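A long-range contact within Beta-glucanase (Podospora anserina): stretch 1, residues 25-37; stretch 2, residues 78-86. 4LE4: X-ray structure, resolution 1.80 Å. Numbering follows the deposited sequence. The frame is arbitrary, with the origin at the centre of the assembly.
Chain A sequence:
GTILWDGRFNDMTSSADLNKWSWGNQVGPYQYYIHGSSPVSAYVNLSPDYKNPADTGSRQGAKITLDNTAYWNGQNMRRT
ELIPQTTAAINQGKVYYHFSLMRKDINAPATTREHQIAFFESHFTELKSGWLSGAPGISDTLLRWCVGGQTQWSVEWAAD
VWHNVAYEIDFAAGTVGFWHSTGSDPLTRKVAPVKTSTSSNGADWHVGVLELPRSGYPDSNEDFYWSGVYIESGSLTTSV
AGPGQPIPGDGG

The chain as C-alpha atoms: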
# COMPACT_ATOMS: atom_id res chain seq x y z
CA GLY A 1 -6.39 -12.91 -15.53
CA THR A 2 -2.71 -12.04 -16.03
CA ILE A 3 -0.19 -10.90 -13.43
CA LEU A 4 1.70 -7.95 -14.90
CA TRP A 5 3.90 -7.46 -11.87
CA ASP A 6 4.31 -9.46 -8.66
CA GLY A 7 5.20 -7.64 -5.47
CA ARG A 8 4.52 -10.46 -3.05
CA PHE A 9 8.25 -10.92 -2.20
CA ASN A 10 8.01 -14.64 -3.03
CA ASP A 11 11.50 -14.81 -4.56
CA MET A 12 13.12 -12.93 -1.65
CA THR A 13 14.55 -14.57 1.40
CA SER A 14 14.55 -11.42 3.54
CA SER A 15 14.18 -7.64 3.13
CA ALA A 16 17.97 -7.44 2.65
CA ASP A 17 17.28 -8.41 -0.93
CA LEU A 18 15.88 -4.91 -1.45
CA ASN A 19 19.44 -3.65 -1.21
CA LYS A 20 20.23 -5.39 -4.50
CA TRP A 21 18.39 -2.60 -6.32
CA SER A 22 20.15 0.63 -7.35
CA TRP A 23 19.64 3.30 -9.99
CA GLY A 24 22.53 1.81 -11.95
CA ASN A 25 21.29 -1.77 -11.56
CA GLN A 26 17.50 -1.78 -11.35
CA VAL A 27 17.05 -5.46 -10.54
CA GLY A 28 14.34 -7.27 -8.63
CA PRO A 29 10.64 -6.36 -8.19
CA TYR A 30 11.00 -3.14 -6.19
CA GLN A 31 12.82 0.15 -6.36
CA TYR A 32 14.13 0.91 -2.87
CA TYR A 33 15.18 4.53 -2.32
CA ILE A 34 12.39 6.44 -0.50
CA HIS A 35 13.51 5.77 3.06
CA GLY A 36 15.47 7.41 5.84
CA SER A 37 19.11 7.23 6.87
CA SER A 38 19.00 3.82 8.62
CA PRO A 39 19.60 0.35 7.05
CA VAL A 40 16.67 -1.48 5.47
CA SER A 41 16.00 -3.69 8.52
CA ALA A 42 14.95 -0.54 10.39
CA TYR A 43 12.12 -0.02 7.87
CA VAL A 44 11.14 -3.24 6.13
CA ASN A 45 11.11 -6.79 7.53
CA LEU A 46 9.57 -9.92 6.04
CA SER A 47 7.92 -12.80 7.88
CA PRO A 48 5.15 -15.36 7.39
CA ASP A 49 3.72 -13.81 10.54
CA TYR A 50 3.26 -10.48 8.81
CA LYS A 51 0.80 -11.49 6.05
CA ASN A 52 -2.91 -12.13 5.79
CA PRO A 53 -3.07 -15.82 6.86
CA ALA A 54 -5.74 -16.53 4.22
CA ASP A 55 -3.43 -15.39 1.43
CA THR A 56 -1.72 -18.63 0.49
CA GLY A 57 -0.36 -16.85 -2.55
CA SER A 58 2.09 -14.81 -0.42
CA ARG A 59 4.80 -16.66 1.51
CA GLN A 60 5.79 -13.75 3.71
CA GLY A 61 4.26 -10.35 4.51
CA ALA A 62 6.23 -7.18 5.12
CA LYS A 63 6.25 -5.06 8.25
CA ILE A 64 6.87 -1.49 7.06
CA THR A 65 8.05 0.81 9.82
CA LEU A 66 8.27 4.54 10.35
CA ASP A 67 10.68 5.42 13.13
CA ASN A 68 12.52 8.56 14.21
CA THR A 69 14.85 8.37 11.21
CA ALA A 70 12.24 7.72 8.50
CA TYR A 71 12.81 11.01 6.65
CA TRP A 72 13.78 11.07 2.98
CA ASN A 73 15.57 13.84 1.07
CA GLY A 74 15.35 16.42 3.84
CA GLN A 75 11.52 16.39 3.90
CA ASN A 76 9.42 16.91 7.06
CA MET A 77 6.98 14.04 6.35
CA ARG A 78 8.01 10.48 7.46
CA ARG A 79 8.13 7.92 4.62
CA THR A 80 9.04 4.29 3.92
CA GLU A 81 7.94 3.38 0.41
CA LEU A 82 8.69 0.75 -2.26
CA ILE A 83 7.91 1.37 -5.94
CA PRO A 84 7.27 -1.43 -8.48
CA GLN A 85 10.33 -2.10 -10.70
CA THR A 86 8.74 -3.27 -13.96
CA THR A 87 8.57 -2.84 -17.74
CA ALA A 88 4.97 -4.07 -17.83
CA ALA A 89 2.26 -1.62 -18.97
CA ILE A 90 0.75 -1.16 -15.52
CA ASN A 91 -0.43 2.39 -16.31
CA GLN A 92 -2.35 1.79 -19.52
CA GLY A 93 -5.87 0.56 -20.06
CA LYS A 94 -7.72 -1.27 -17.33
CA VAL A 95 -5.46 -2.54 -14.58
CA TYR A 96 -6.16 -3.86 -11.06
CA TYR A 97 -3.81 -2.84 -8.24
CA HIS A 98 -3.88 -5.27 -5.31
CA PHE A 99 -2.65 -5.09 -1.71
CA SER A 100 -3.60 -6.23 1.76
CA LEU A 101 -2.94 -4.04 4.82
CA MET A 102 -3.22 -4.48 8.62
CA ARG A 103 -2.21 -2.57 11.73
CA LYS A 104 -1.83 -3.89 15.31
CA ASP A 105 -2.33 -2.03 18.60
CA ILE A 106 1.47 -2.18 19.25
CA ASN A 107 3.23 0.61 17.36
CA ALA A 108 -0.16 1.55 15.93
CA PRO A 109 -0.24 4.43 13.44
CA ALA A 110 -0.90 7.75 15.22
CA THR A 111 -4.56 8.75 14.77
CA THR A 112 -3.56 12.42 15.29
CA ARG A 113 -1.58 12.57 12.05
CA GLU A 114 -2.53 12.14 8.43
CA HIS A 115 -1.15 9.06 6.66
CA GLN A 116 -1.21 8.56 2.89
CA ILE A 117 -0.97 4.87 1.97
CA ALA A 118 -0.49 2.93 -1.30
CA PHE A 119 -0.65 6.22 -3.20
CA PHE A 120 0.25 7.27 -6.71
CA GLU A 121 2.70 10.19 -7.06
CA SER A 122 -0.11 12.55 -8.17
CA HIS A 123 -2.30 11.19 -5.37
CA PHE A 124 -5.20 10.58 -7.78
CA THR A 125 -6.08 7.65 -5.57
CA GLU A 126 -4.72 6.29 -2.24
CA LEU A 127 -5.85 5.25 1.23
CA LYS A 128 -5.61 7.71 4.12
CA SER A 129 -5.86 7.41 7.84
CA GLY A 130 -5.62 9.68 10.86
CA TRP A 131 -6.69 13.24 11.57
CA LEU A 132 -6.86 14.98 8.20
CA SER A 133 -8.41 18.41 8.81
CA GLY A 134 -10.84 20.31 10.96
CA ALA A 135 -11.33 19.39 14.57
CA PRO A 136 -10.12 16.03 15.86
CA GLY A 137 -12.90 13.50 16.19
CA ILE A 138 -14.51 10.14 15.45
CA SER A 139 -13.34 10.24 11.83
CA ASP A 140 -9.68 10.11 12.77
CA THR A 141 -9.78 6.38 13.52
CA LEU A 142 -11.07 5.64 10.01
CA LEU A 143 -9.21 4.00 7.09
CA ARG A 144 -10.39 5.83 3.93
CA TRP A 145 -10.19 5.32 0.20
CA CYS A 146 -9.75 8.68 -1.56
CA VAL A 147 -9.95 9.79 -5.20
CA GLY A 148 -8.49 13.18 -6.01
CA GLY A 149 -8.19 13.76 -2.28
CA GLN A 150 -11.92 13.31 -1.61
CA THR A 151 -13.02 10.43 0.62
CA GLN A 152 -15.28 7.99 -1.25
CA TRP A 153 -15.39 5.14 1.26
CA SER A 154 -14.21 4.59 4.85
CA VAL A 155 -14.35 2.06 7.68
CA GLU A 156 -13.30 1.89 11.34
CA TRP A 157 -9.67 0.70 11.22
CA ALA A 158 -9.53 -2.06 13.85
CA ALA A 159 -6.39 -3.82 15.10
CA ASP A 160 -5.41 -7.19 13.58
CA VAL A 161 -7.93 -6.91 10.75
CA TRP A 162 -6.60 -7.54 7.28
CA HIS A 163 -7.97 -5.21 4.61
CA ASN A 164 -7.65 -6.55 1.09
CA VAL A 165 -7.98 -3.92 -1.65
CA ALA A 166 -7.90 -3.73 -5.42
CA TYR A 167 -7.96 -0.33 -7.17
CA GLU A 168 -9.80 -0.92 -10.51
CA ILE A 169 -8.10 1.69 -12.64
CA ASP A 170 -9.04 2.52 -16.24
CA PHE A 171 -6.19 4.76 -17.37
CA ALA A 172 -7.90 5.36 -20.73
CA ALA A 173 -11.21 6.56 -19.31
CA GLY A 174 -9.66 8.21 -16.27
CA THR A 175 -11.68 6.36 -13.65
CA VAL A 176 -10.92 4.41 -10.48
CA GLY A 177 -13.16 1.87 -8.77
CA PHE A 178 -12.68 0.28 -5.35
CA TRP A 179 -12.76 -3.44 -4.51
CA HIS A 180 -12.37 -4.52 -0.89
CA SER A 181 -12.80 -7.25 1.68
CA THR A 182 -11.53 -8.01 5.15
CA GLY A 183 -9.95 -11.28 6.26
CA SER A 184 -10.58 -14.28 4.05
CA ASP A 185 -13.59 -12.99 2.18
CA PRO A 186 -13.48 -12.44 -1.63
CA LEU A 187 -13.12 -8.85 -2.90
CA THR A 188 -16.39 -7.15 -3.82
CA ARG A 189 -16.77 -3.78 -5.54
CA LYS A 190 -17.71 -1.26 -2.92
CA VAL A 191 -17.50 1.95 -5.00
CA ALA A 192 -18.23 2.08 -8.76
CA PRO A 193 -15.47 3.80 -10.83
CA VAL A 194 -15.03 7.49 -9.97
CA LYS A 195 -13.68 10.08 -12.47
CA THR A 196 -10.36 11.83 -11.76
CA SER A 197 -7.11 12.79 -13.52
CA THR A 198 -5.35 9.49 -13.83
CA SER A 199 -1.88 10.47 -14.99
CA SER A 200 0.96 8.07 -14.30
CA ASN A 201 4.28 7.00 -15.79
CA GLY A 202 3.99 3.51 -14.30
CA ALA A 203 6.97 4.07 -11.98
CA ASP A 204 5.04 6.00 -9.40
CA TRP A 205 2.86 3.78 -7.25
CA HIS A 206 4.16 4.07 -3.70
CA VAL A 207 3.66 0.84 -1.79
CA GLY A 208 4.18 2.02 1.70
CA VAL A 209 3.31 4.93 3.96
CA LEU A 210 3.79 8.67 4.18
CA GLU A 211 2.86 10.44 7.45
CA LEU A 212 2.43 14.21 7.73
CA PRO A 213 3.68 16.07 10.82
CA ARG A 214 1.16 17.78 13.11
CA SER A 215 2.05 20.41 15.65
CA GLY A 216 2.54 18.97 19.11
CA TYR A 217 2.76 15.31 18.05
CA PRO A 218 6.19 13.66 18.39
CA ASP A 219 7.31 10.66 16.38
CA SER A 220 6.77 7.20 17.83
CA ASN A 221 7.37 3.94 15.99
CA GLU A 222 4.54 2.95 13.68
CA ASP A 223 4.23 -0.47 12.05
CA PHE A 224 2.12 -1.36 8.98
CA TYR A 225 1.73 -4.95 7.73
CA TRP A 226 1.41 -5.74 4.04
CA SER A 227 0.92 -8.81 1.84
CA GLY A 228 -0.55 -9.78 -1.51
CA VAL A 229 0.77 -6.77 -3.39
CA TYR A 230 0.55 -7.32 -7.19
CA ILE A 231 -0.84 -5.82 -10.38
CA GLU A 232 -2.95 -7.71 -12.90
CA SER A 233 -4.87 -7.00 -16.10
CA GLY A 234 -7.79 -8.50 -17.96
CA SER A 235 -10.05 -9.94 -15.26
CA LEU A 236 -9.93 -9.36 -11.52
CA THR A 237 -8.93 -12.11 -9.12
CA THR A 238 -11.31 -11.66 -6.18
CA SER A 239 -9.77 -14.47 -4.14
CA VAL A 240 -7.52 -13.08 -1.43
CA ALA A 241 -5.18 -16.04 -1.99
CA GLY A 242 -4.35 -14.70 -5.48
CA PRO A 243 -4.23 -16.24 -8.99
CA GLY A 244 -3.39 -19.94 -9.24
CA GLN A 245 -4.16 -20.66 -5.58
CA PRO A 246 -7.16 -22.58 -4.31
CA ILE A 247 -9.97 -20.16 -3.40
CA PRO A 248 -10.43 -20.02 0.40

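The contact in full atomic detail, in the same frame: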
# COMPACT_ATOMS: atom_id res chain seq x y z
N ASN A 25 21.56 -0.35 -11.38
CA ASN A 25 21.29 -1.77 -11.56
C ASN A 25 19.90 -2.01 -10.98
O ASN A 25 19.74 -2.47 -9.85
CB ASN A 25 22.33 -2.59 -10.80
CG ASN A 25 22.38 -4.03 -11.27
OD1 ASN A 25 22.86 -4.91 -10.56
ND2 ASN A 25 21.89 -4.28 -12.47
N GLN A 26 18.90 -1.67 -11.77
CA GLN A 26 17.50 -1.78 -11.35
C GLN A 26 16.94 -3.20 -11.41
O GLN A 26 16.03 -3.49 -12.17
CB GLN A 26 16.67 -0.81 -12.21
CG GLN A 26 17.06 0.64 -11.95
CD GLN A 26 16.36 1.63 -12.87
OE1 GLN A 26 15.27 1.36 -13.36
NE2 GLN A 26 16.99 2.79 -13.08
N VAL A 27 17.48 -4.07 -10.57
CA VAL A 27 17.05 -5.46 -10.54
C VAL A 27 16.02 -5.75 -9.46
O VAL A 27 15.87 -5.01 -8.49
CB VAL A 27 18.24 -6.42 -10.28
CG1 VAL A 27 19.26 -6.33 -11.41
CG2 VAL A 27 18.87 -6.07 -8.94
N GLY A 28 15.33 -6.87 -9.62
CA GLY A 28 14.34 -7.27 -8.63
C GLY A 28 12.98 -6.64 -8.89
O GLY A 28 12.83 -5.88 -9.85
N PRO A 29 12.00 -6.90 -8.04
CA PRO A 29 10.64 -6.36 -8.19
C PRO A 29 10.34 -4.97 -7.64
O PRO A 29 9.26 -4.41 -7.94
CB PRO A 29 9.80 -7.40 -7.49
CG PRO A 29 10.67 -7.73 -6.29
CD PRO A 29 12.06 -7.87 -6.93
N TYR A 30 11.24 -4.43 -6.83
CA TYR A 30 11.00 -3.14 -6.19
C TYR A 30 12.14 -2.15 -6.19
O TYR A 30 13.28 -2.51 -5.91
CB TYR A 30 10.65 -3.34 -4.71
CG TYR A 30 9.24 -3.83 -4.39
CD1 TYR A 30 8.13 -2.99 -4.54
CD2 TYR A 30 9.04 -5.11 -3.87
CE1 TYR A 30 6.85 -3.43 -4.18
CE2 TYR A 30 7.76 -5.57 -3.52
CZ TYR A 30 6.67 -4.71 -3.67
OH TYR A 30 5.43 -5.12 -3.27
N GLN A 31 11.82 -0.89 -6.46
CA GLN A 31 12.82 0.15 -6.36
C GLN A 31 12.83 0.52 -4.86
O GLN A 31 11.76 0.77 -4.25
CB GLN A 31 12.43 1.38 -7.17
CG GLN A 31 11.98 1.09 -8.58
CD GLN A 31 11.87 2.35 -9.41
OE1 GLN A 31 11.52 3.41 -8.90
NE2 GLN A 31 12.18 2.24 -10.72
N TYR A 32 14.01 0.58 -4.28
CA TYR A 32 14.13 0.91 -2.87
C TYR A 32 15.03 2.13 -2.70
O TYR A 32 16.26 2.04 -2.79
CB TYR A 32 14.67 -0.31 -2.12
CG TYR A 32 14.80 -0.06 -0.63
CD1 TYR A 32 13.68 0.28 0.13
CD2 TYR A 32 16.04 -0.08 -0.01
CE1 TYR A 32 13.80 0.59 1.50
CE2 TYR A 32 16.17 0.22 1.36
CZ TYR A 32 15.05 0.56 2.09
OH TYR A 32 15.16 0.90 3.42
N TYR A 33 14.41 3.31 -2.52
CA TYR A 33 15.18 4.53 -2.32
C TYR A 33 14.48 5.57 -1.46
O TYR A 33 15.15 6.43 -0.90
CB TYR A 33 15.63 5.15 -3.65
CG TYR A 33 14.51 5.67 -4.52
CD1 TYR A 33 13.87 4.83 -5.43
CD2 TYR A 33 14.12 7.01 -4.47
CE1 TYR A 33 12.88 5.30 -6.28
CE2 TYR A 33 13.13 7.50 -5.31
CZ TYR A 33 12.51 6.64 -6.21
OH TYR A 33 11.50 7.10 -7.03
N ILE A 34 13.15 5.48 -1.32
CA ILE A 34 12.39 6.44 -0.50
C ILE A 34 12.34 5.88 0.92
O ILE A 34 11.42 5.16 1.32
CB ILE A 34 10.98 6.65 -1.07
CG1 ILE A 34 11.12 7.14 -2.52
CG2 ILE A 34 10.17 7.68 -0.21
CD1 ILE A 34 9.80 7.37 -3.25
N HIS A 35 13.38 6.22 1.68
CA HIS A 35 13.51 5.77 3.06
C HIS A 35 14.49 6.70 3.75
O HIS A 35 15.16 7.51 3.09
CB HIS A 35 14.06 4.32 3.09
CG HIS A 35 15.36 4.13 2.37
ND1 HIS A 35 16.57 4.57 2.87
CD2 HIS A 35 15.64 3.55 1.17
CE1 HIS A 35 17.54 4.27 2.02
NE2 HIS A 35 17.00 3.65 0.98
N GLY A 36 14.58 6.57 5.06
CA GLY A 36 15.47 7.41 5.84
C GLY A 36 16.92 6.96 5.82
O GLY A 36 17.31 6.12 5.02
N SER A 37 17.68 7.50 6.77
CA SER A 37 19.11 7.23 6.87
C SER A 37 19.54 5.88 7.45
O SER A 37 20.70 5.52 7.35
CB SER A 37 19.76 8.38 7.66
OG SER A 37 19.28 8.42 9.00
N ARG A 78 7.31 11.78 7.31
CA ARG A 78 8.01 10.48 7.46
C ARG A 78 7.55 9.57 6.32
O ARG A 78 6.37 9.54 5.99
CB ARG A 78 7.65 9.76 8.76
CG ARG A 78 7.79 10.57 10.00
CD ARG A 78 6.83 10.00 11.08
NE ARG A 78 7.61 9.07 11.83
CZ ARG A 78 7.24 8.30 12.83
NH1 ARG A 78 5.99 8.26 13.32
NH2 ARG A 78 8.20 7.59 13.40
N ARG A 79 8.47 8.80 5.74
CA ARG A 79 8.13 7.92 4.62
C ARG A 79 8.99 6.66 4.56
O ARG A 79 10.17 6.71 4.80
CB ARG A 79 8.35 8.63 3.27
CG ARG A 79 7.64 9.96 3.11
CD ARG A 79 8.13 10.68 1.87
NE ARG A 79 7.52 10.12 0.68
CZ ARG A 79 7.55 10.71 -0.51
NH1 ARG A 79 8.15 11.89 -0.65
NH2 ARG A 79 6.97 10.13 -1.55
N THR A 80 8.36 5.55 4.18
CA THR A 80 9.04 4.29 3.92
C THR A 80 8.17 3.76 2.78
O THR A 80 7.02 3.35 3.00
CB THR A 80 9.00 3.28 5.09
OG1 THR A 80 9.74 3.80 6.21
CG2 THR A 80 9.63 1.98 4.65
N GLU A 81 8.72 3.79 1.58
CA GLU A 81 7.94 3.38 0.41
C GLU A 81 8.77 2.56 -0.57
O GLU A 81 9.96 2.79 -0.71
CB GLU A 81 7.41 4.65 -0.31
CG GLU A 81 6.49 5.49 0.56
CD GLU A 81 6.51 6.98 0.19
OE1 GLU A 81 6.75 7.31 -1.01
OE2 GLU A 81 6.30 7.82 1.10
N LEU A 82 8.11 1.61 -1.25
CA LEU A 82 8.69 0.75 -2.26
C LEU A 82 7.90 1.09 -3.53
O LEU A 82 6.70 1.33 -3.46
CB LEU A 82 8.44 -0.74 -1.94
CG LEU A 82 8.90 -1.17 -0.54
CD1 LEU A 82 8.56 -2.62 -0.29
CD2 LEU A 82 10.39 -0.93 -0.43
N ILE A 83 8.57 1.10 -4.67
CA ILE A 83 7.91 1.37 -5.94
C ILE A 83 8.15 0.17 -6.86
O ILE A 83 9.25 -0.38 -6.90
CB ILE A 83 8.49 2.67 -6.59
CG1 ILE A 83 8.10 3.88 -5.72
CG2 ILE A 83 7.87 2.95 -7.99
CD1 ILE A 83 8.82 5.13 -6.13
N PRO A 84 7.10 -0.29 -7.59
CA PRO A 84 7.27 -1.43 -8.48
C PRO A 84 8.39 -1.16 -9.51
O PRO A 84 8.47 -0.06 -10.08
CB PRO A 84 5.91 -1.54 -9.18
CG PRO A 84 4.96 -0.98 -8.15
CD PRO A 84 5.73 0.23 -7.64
N GLN A 85 9.24 -2.17 -9.70
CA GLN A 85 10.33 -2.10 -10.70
C GLN A 85 9.79 -3.05 -11.77
O GLN A 85 9.77 -4.26 -11.54
CB GLN A 85 11.65 -2.66 -10.16
CG GLN A 85 12.75 -2.75 -11.23
CD GLN A 85 13.01 -1.40 -11.85
OE1 GLN A 85 13.45 -0.47 -11.17
NE2 GLN A 85 12.72 -1.28 -13.15
N THR A 86 9.35 -2.49 -12.88
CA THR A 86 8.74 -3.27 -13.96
C THR A 86 8.76 -2.55 -15.33
O THR A 86 8.88 -1.32 -15.42
CB THR A 86 7.25 -3.59 -13.60
OG1 THR A 86 6.62 -4.33 -14.65
CG2 THR A 86 6.46 -2.30 -13.39
O HOH W 1 11.60 3.29 -2.69
O HOH W 2 12.22 5.39 5.99

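Two antiparallel strands, at least 43 residues apart in sequence wherever they touch, are joined first by their backbones; 844 Å² is buried, both sides summed. At the centre Gln31 and Ile83 form a reciprocal pair: Gln31 N donates to Ile83 O at 2.7 Å, and Ile83 N returns a bond to Gln31 O at 3.2 Å. Just before the strand of stretch 1 begins, and just after that of stretch 2 ends, Gln85 N donates to Pro29 O at 2.8 Å. Pro29 contributes only its carbonyl, while Pro84 faces Tyr30 in a non-hydrogen-bonded pair, so no amide hydrogen is asked of it toward stretch 1. Gly28, before Pro29, has a positive phi (86°), at which a CB would be jammed against the preceding carbonyl O and clash with Pro29 CD. At the other end Glu81 N reaches Ile34 O at 3.0 Å.

Between these bonds lies water 1. It donates to Gln31 O (3.0 Å) and Glu81 O (2.6 Å) and accepts from Tyr33 N (2.8 Å), giving Tyr33 N and Glu81 O, which have no direct partner across the stretches, a shared one, and Gln31 O a second donor. Water 2 bridges farther on, accepting from Gly36 N (2.8 Å) and donating to Arg79 O (2.7 Å).

One side-chain hydrogen bond crosses the interface: Gln31 NE2 donates to Gln85 OE1 at 3.0 Å. An amide suits both positions, since it carries both a donor and an acceptor. Gln85, with chi1 t and chi2 p, has the largest area covered by the opposing stretch.

Arg79 and Glu81 are paired within their own strand by a salt bridge, Arg79 NE to Glu81 OE2 at 2.6 Å, reinforced by Arg79 NH2 to Glu81 OE1 at 2.9 Å. Charge neutralisation makes their burial tolerable. The guanidinium also offers a flat surface: Ile34 CG2 lies over one face, 3.7 Å from Arg79 NE.

The packing differs on the two faces of the sheet. On the face carrying Gln31, Ile34, Glu81 and Ile83, beta-branched, apolar isoleucine suits a buried strand position, and Ile34 CD1 meets Ile83 CD1 at 3.8 Å. On the other face, Tyr32 CD1 touches Leu82 CD2 at 3.5 Å. Leu82 also serves Tyr30: Leu82 CD1 sits 4.1 Å from the centroid of the Tyr30 ring, almost on the ring normal, a CH-pi contact.

Tyr33 starts away from the other stretch, but its end comes nearer, bringing Tyr33 OH within 3.4 Å of Ile83 CD1.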